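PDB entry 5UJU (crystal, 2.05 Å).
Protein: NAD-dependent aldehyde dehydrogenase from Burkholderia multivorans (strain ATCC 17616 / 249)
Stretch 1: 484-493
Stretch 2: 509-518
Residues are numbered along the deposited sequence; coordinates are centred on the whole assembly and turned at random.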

# COMPACT_ATOMS: atom_id res chain seq x y z
N GLY A 484 14.99 -2.33 14.29
CA GLY A 484 15.08 -1.71 12.99
C GLY A 484 16.52 -1.61 12.51
O GLY A 484 17.47 -1.67 13.28
N ALA A 485 16.67 -1.51 11.18
CA ALA A 485 17.99 -1.35 10.60
C ALA A 485 17.85 -1.04 9.13
O ALA A 485 16.98 -1.59 8.46
CB ALA A 485 18.86 -2.61 10.78
N LEU A 486 18.75 -0.20 8.62
CA LEU A 486 18.85 0.07 7.19
C LEU A 486 19.94 -0.72 6.49
O LEU A 486 19.77 -1.06 5.32
CB LEU A 486 19.09 1.56 6.94
CG LEU A 486 17.91 2.50 7.20
CD1 LEU A 486 18.29 3.90 6.75
CD2 LEU A 486 16.62 2.03 6.50
N THR A 487 21.06 -1.02 7.16
CA THR A 487 22.12 -1.78 6.51
C THR A 487 22.69 -2.81 7.46
O THR A 487 22.71 -2.63 8.68
CB THR A 487 23.25 -0.88 5.98
OG1 THR A 487 23.85 -0.17 7.07
CG2 THR A 487 22.72 0.15 4.95
N LEU A 488 23.17 -3.90 6.86
CA LEU A 488 23.91 -4.95 7.55
C LEU A 488 25.09 -5.33 6.65
O LEU A 488 24.91 -5.54 5.45
CB LEU A 488 23.04 -6.17 7.82
CG LEU A 488 23.76 -7.41 8.36
CD1 LEU A 488 24.30 -7.17 9.78
CD2 LEU A 488 22.82 -8.61 8.30
N SER A 489 26.28 -5.41 7.24
CA SER A 489 27.52 -5.65 6.50
C SER A 489 28.24 -6.84 7.13
O SER A 489 28.35 -6.93 8.35
CB SER A 489 28.41 -4.39 6.54
OG SER A 489 29.60 -4.54 5.78
N VAL A 490 28.73 -7.76 6.29
CA VAL A 490 29.40 -8.95 6.80
C VAL A 490 30.75 -9.12 6.11
O VAL A 490 30.88 -8.91 4.90
CB VAL A 490 28.53 -10.21 6.64
CG1 VAL A 490 28.24 -10.50 5.17
CG2 VAL A 490 29.21 -11.44 7.31
N TYR A 491 31.76 -9.50 6.89
CA TYR A 491 33.09 -9.83 6.40
C TYR A 491 33.35 -11.28 6.76
O TYR A 491 33.40 -11.63 7.94
CB TYR A 491 34.16 -8.93 7.02
CG TYR A 491 34.06 -7.51 6.56
CD1 TYR A 491 34.81 -7.07 5.47
CD2 TYR A 491 33.20 -6.61 7.18
CE1 TYR A 491 34.71 -5.76 5.02
CE2 TYR A 491 33.09 -5.29 6.74
CZ TYR A 491 33.85 -4.87 5.66
OH TYR A 491 33.76 -3.58 5.22
N SER A 492 33.48 -12.13 5.74
CA SER A 492 33.82 -13.53 5.94
C SER A 492 34.38 -14.11 4.66
O SER A 492 33.92 -13.77 3.57
CB SER A 492 32.61 -14.35 6.40
OG SER A 492 32.98 -15.71 6.58
N THR A 493 35.37 -15.00 4.79
CA THR A 493 35.83 -15.79 3.65
C THR A 493 35.20 -17.17 3.61
O THR A 493 35.59 -18.00 2.78
CB THR A 493 37.35 -15.94 3.70
OG1 THR A 493 37.71 -16.67 4.88
CG2 THR A 493 38.02 -14.55 3.73
N GLY A 509 15.08 -8.25 7.98
CA GLY A 509 14.54 -7.41 6.93
C GLY A 509 15.44 -6.25 6.55
O GLY A 509 14.99 -5.10 6.49
N VAL A 510 16.71 -6.53 6.29
CA VAL A 510 17.73 -5.50 6.12
C VAL A 510 18.63 -5.87 4.95
O VAL A 510 18.98 -7.04 4.76
CB VAL A 510 18.54 -5.29 7.42
CG1 VAL A 510 19.22 -6.59 7.85
CG2 VAL A 510 19.55 -4.16 7.27
N ALA A 511 18.99 -4.87 4.16
CA ALA A 511 19.87 -5.07 3.02
C ALA A 511 21.27 -5.47 3.48
O ALA A 511 21.81 -4.92 4.44
CB ALA A 511 19.93 -3.80 2.17
N LEU A 512 21.86 -6.43 2.77
CA LEU A 512 23.14 -7.02 3.13
C LEU A 512 24.25 -6.59 2.18
O LEU A 512 24.10 -6.66 0.96
CB LEU A 512 23.04 -8.54 3.12
CG LEU A 512 24.31 -9.30 3.51
CD1 LEU A 512 24.64 -9.07 4.97
CD2 LEU A 512 24.16 -10.78 3.22
N SER A 513 25.38 -6.17 2.75
CA SER A 513 26.61 -5.92 2.00
C SER A 513 27.66 -6.94 2.42
O SER A 513 27.81 -7.23 3.62
CB SER A 513 27.11 -4.49 2.24
OG SER A 513 26.13 -3.53 1.83
N ILE A 514 28.39 -7.49 1.44
CA ILE A 514 29.30 -8.61 1.67
C ILE A 514 30.72 -8.20 1.27
O ILE A 514 30.95 -7.78 0.13
CB ILE A 514 28.87 -9.85 0.88
CG1 ILE A 514 27.46 -10.28 1.29
CG2 ILE A 514 29.85 -11.00 1.11
CD1 ILE A 514 26.68 -10.96 0.17
N ASN A 515 31.66 -8.33 2.21
CA ASN A 515 33.10 -8.17 1.97
C ASN A 515 33.42 -6.86 1.26
O ASN A 515 34.13 -6.82 0.24
CB ASN A 515 33.66 -9.36 1.18
CG ASN A 515 33.66 -10.64 1.99
OD1 ASN A 515 33.83 -10.59 3.21
ND2 ASN A 515 33.43 -11.78 1.34
N LEU A 516 32.91 -5.76 1.80
CA LEU A 516 33.24 -4.43 1.28
C LEU A 516 34.66 -4.04 1.67
O LEU A 516 34.90 -3.52 2.77
CB LEU A 516 32.23 -3.40 1.77
CG LEU A 516 30.76 -3.58 1.38
CD1 LEU A 516 29.97 -2.38 1.88
CD2 LEU A 516 30.59 -3.78 -0.13
N THR A 517 35.63 -4.29 0.78
CA THR A 517 37.03 -3.96 1.03
C THR A 517 37.59 -2.96 0.03
O THR A 517 38.80 -2.71 0.03
CB THR A 517 37.89 -5.22 1.02
OG1 THR A 517 37.82 -5.83 -0.27
CG2 THR A 517 37.42 -6.22 2.06
N GLY A 518 36.74 -2.38 -0.82
CA GLY A 518 37.20 -1.42 -1.82
C GLY A 518 36.52 -0.07 -1.75
O GLY A 518 36.42 0.54 -0.68
O HOH W 1 15.37 -2.06 6.37
O HOH W 2 17.51 -2.45 4.40
O HOH W 3 31.05 -5.83 3.90

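Where the parallel pairing of the two strands gives out, a single asparagine carries it on by using its side chain in place of a backbone. The main chain of Asn515 has a left-handed conformation (phi 52°, psi 51°); its N still donates to Val490 O, and beyond that the side chain takes over. Although its CA-to-CB bond points away from the other stretch, the carboxamide returns to it. There it pairs with one edge of Ser492, bonding both its N and its O: Ser492 N donates to Asn515 OD1 at 3.0 Å, and Asn515 ND2 donates to Ser492 O at 3.0 Å. An amide offers a donor and an acceptor side by side, as the backbone of a strand residue does, and this pair of bonds extends the alternation of Leu488 and Val490 to Ser492.

Before this point the contact is a regular parallel sheet. The strand ending at Tyr491 and the strand ending at Ile514 run in the same direction, with 26° between their axes, and Leu488, Ser489 and Val490 lie abreast of Leu512, Ser513 and Ile514. The bonds alternate as parallel geometry requires, each bonded residue of the first strand reaching two residues of the second stretch. Leu488 N donates to Ala511 O (3.0 Å), while Leu488 O accepts from Ser513 N (2.8 Å); Val490 N then donates to Ser513 O (2.9 Å), and Val490 O accepts a nearly linear bond from Asn515 N (2.9 Å). Two CA-H...O contacts reinforce the ladder, from Leu512 CA to Leu488 O and from Ser489 CA to Ser513 O, both 3.3 Å.

Upstream the chains are too far apart for a direct bond between Leu486 O and Ala511 N, which lie 4.1 Å from each other. Water 2 fills the gap, donating to Leu486 O and accepting from Ala511 N, each at 2.8 Å, so the ladder is in effect continued through solvent.

The two faces of the sheet differ in chemistry. On one, Leu488, Val490, Leu512 and Ile514 form a continuous apolar layer. Leu512 CD1 lies 3.8 Å from Leu488 CD2 and 3.9 Å from Val490 CG1, touching both side chains, and Val490 CG1 also meets Ile514 CG1 at 4.0 Å. Val510 extends this packing, its CG1 3.8 Å from Leu488 CB and its CG2 3.9 Å from Ala485 CB. The other face bears Ser489 and Ser513. Ser489 OG and water 3 are hydrogen-bonded at 2.7 Å; the water donates to Val490 O (3.2 Å) and accepts from Leu516 N (2.8 Å), tying the chain just beyond the turn at Asn515 back to the first strand.

Tyr491 secures the same region. Its CA-to-CB bond points sideways, but the long side chain reaches over to the second stretch, where Tyr491 OH donates to Leu516 O at 2.7 Å. This carbonyl lies at the ring edge, as does the methyl of Thr517, with Tyr491 CE1 4.0 Å from Thr517 CG2. The phenol thus pins the segment that follows the strand.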